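Local coordinates for NADH:ubiquinone oxidoreductase, Na translocating, F subunit (Porphyromonas gingivalis, PDB 2R6H), which binds FAD as the F-subunit flavoprotein of a sodium-translocating oxidoreductase, with flavin- and nucleotide-binding domains of the ferredoxin-reductase type, at residues A[19-23]-A[65-69]. Residues are numbered along the deposited sequence; the frame is centred on the assembly and turned at random.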
ATOM      1  N   ASN A  19      13.858   0.902   0.649  1.00 37.95           N
ATOM      2  CA  ASN A  19      12.921   0.110   1.437  1.00 37.57           C
ATOM      3  C   ASN A  19      12.209   0.944   2.497  1.00 38.47           C
ATOM      4  O   ASN A  19      12.833   1.750   3.189  1.00 39.65           O
ATOM      5  CB  ASN A  19      13.637  -1.072   2.092  1.00 37.47           C
ATOM      6  CG  ASN A  19      13.575  -2.331   1.250  1.00 39.42           C
ATOM      7  OD1 ASN A  19      14.225  -2.428   0.210  1.00 43.01           O
ATOM      8  ND2 ASN A  19      12.790  -3.304   1.698  1.00 41.30           N
ATOM      9  N   VAL A  20      10.901   0.747   2.618  1.00 32.82           N
ATOM     10  CA  VAL A  20      10.101   1.499   3.566  1.00 32.46           C
ATOM     11  C   VAL A  20       9.528   0.530   4.648  1.00 31.97           C
ATOM     12  O   VAL A  20       9.170   0.927   5.763  1.00 32.29           O
ATOM     13  CB  VAL A  20       9.055   2.333   2.792  1.00 31.45           C
ATOM     14  CG1 VAL A  20       7.707   1.622   2.708  1.00 29.59           C
ATOM     15  CG2 VAL A  20       8.932   3.706   3.391  1.00 32.81           C
ATOM     16  N   SER A  21       9.489  -0.756   4.309  1.00 43.10           N
ATOM     17  CA  SER A  21       9.276  -1.822   5.279  1.00 42.99           C
ATOM     18  C   SER A  21      10.094  -2.973   4.764  1.00 42.17           C
ATOM     19  O   SER A  21      10.933  -2.780   3.894  1.00 42.67           O
ATOM     20  CB  SER A  21       7.827  -2.245   5.307  1.00 42.36           C
ATOM     21  OG  SER A  21       7.537  -2.928   4.109  1.00 43.18           O
ATOM     22  N   THR A  22       9.841  -4.180   5.252  1.00 25.96           N
ATOM     23  CA  THR A  22      10.656  -5.310   4.804  1.00 26.03           C
ATOM     24  C   THR A  22      10.415  -5.722   3.343  1.00 25.16           C
ATOM     25  O   THR A  22      11.341  -6.107   2.635  1.00 25.67           O
ATOM     26  CB  THR A  22      10.497  -6.528   5.693  1.00 25.77           C
ATOM     27  OG1 THR A  22      11.036  -6.242   6.986  1.00 27.01           O
ATOM     28  CG2 THR A  22      11.264  -7.690   5.090  1.00 27.50           C
ATOM     29  N   PHE A  23       9.174  -5.626   2.895  1.00 36.84           N
ATOM     30  CA  PHE A  23       8.857  -6.039   1.549  1.00 36.18           C
ATOM     31  C   PHE A  23       8.164  -4.953   0.709  1.00 36.49           C
ATOM     32  O   PHE A  23       7.611  -5.229  -0.369  1.00 36.65           O
ATOM     33  CB  PHE A  23       8.026  -7.301   1.610  1.00 35.86           C
ATOM     34  CG  PHE A  23       8.732  -8.439   2.242  1.00 36.55           C
ATOM     35  CD1 PHE A  23       9.957  -8.861   1.753  1.00 37.64           C
ATOM     36  CD2 PHE A  23       8.181  -9.099   3.320  1.00 35.43           C
ATOM     37  CE1 PHE A  23      10.621  -9.929   2.341  1.00 37.58           C
ATOM     38  CE2 PHE A  23       8.839 -10.159   3.909  1.00 36.34           C
ATOM     39  CZ  PHE A  23      10.054 -10.576   3.423  1.00 37.64           C
ATOM     40  N   PHE A  65      15.932  -4.048   7.519  1.00 33.48           N
ATOM     41  CA  PHE A  65      14.967  -4.824   6.758  1.00 33.87           C
ATOM     42  C   PHE A  65      15.582  -6.109   6.252  1.00 34.14           C
ATOM     43  O   PHE A  65      14.879  -7.052   5.891  1.00 32.65           O
ATOM     44  CB  PHE A  65      14.418  -4.019   5.582  1.00 34.15           C
ATOM     45  CG  PHE A  65      13.705  -2.781   6.000  1.00 36.98           C
ATOM     46  CD1 PHE A  65      12.602  -2.858   6.826  1.00 38.05           C
ATOM     47  CD2 PHE A  65      14.143  -1.534   5.588  1.00 41.18           C
ATOM     48  CE1 PHE A  65      11.940  -1.719   7.228  1.00 38.40           C
ATOM     49  CE2 PHE A  65      13.483  -0.385   5.996  1.00 42.02           C
ATOM     50  CZ  PHE A  65      12.381  -0.483   6.814  1.00 38.81           C
ATOM     51  N   ARG A  66      16.900  -6.166   6.213  1.00 40.53           N
ATOM     52  CA  ARG A  66      17.488  -7.299   5.536  1.00 41.24           C
ATOM     53  C   ARG A  66      17.333  -8.598   6.363  1.00 41.87           C
ATOM     54  O   ARG A  66      17.394  -9.703   5.821  1.00 42.90           O
ATOM     55  CB  ARG A  66      18.900  -6.978   4.995  1.00 41.05           C
ATOM     56  CG  ARG A  66      20.088  -7.532   5.766  1.00 43.81           C
ATOM     57  CD  ARG A  66      21.355  -7.330   4.938  1.00 41.78           C
ATOM     58  NE  ARG A  66      21.408  -5.944   4.507  1.00 36.23           N
ATOM     59  CZ  ARG A  66      22.072  -4.991   5.151  1.00 36.82           C
ATOM     60  NH1 ARG A  66      22.784  -5.269   6.234  1.00 34.57           N
ATOM     61  NH2 ARG A  66      22.044  -3.752   4.691  1.00 41.05           N
ATOM     62  N   GLY A  67      17.040  -8.449   7.656  1.00 34.55           N
ATOM     63  CA  GLY A  67      16.911  -9.575   8.572  1.00 34.86           C
ATOM     64  C   GLY A  67      16.017 -10.728   8.130  1.00 35.11           C
ATOM     65  O   GLY A  67      16.410 -11.892   8.233  1.00 36.73           O
ATOM     66  N   ASP A  68      14.816 -10.423   7.647  1.00 46.02           N
ATOM     67  CA  ASP A  68      13.905 -11.472   7.203  1.00 46.88           C
ATOM     68  C   ASP A  68      14.348 -12.126   5.898  1.00 46.16           C
ATOM     69  O   ASP A  68      14.096 -13.311   5.668  1.00 46.85           O
ATOM     70  CB  ASP A  68      12.488 -10.930   7.067  1.00 47.51           C
ATOM     71  CG  ASP A  68      11.765 -10.837   8.405  1.00 52.71           C
ATOM     72  OD1 ASP A  68      12.438 -10.962   9.464  1.00 59.02           O
ATOM     73  OD2 ASP A  68      10.520 -10.648   8.390  1.00 55.91           O
ATOM     74  N   TRP A  69      14.992 -11.335   5.043  1.00 30.68           N
ATOM     75  CA  TRP A  69      15.551 -11.814   3.783  1.00 30.30           C
ATOM     76  C   TRP A  69      16.643 -12.824   4.038  1.00 31.80           C
ATOM     77  O   TRP A  69      16.813 -13.741   3.253  1.00 31.92           O
ATOM     78  CB  TRP A  69      16.155 -10.665   2.988  1.00 29.66           C
ATOM     79  CG  TRP A  69      15.173  -9.658   2.560  1.00 29.04           C
ATOM     80  CD1 TRP A  69      14.447  -8.834   3.360  1.00 29.46           C
ATOM     81  CD2 TRP A  69      14.802  -9.337   1.221  1.00 28.20           C
ATOM     82  NE1 TRP A  69      13.641  -8.028   2.603  1.00 27.05           N
ATOM     83  CE2 TRP A  69      13.846  -8.321   1.277  1.00 25.04           C
ATOM     84  CE3 TRP A  69      15.191  -9.830  -0.029  1.00 30.06           C
ATOM     85  CZ2 TRP A  69      13.257  -7.778   0.145  1.00 26.09           C
ATOM     86  CZ3 TRP A  69      14.607  -9.285  -1.152  1.00 29.64           C
ATOM     87  CH2 TRP A  69      13.651  -8.272  -1.057  1.00 28.18           C
TER
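Phe65 lays its ring flat over the backbone of the turn at Ser21, and it has more surface buried by the contact than any other residue of the two segments. The carbonyl oxygen Ser21 O sits over one face, 3.3 Å above the ring plane and shifted toward the rim. That same oxygen, packed on the Phe65 ring, is linked back to the side-chain amide of Asn19: Asn19 ND2 to Ser21 O is 2.9 Å and nearly straight, at 165°. Asn19 CB packs against Phe65 CD2 at 3.6 Å.

Next along is Thr22, wedged between Phe65 and Trp69. Its methyl CG2, anti to the backbone N (chi1 -67° for OG1), reaches Trp69 NE1 at 3.5 Å and also covers the centre of the Phe23 ring. Its hydroxyl OG1 is hydrogen-bonded to Glu199 OE2. Thr22 O accepts the indole N-H: Trp69 NE1 to Thr22 O is 3.0 Å, with the oxygen in the indole plane but the N-H tilted from the carbonyl plane. This bond helps to hold the indole in its orientation, and Phe23 CE1 rests over one of its faces, the Phe23 ring and the five-membered ring of Trp69 at 42°, oblique.

The contact thus joins the turn between antiparallel strands 9-19 and 24-30, a beta-hairpin of the FAD-binding beta-barrel, to the start of helix 66-71, in the flavin domain of a ferredoxin-reductase-like fold.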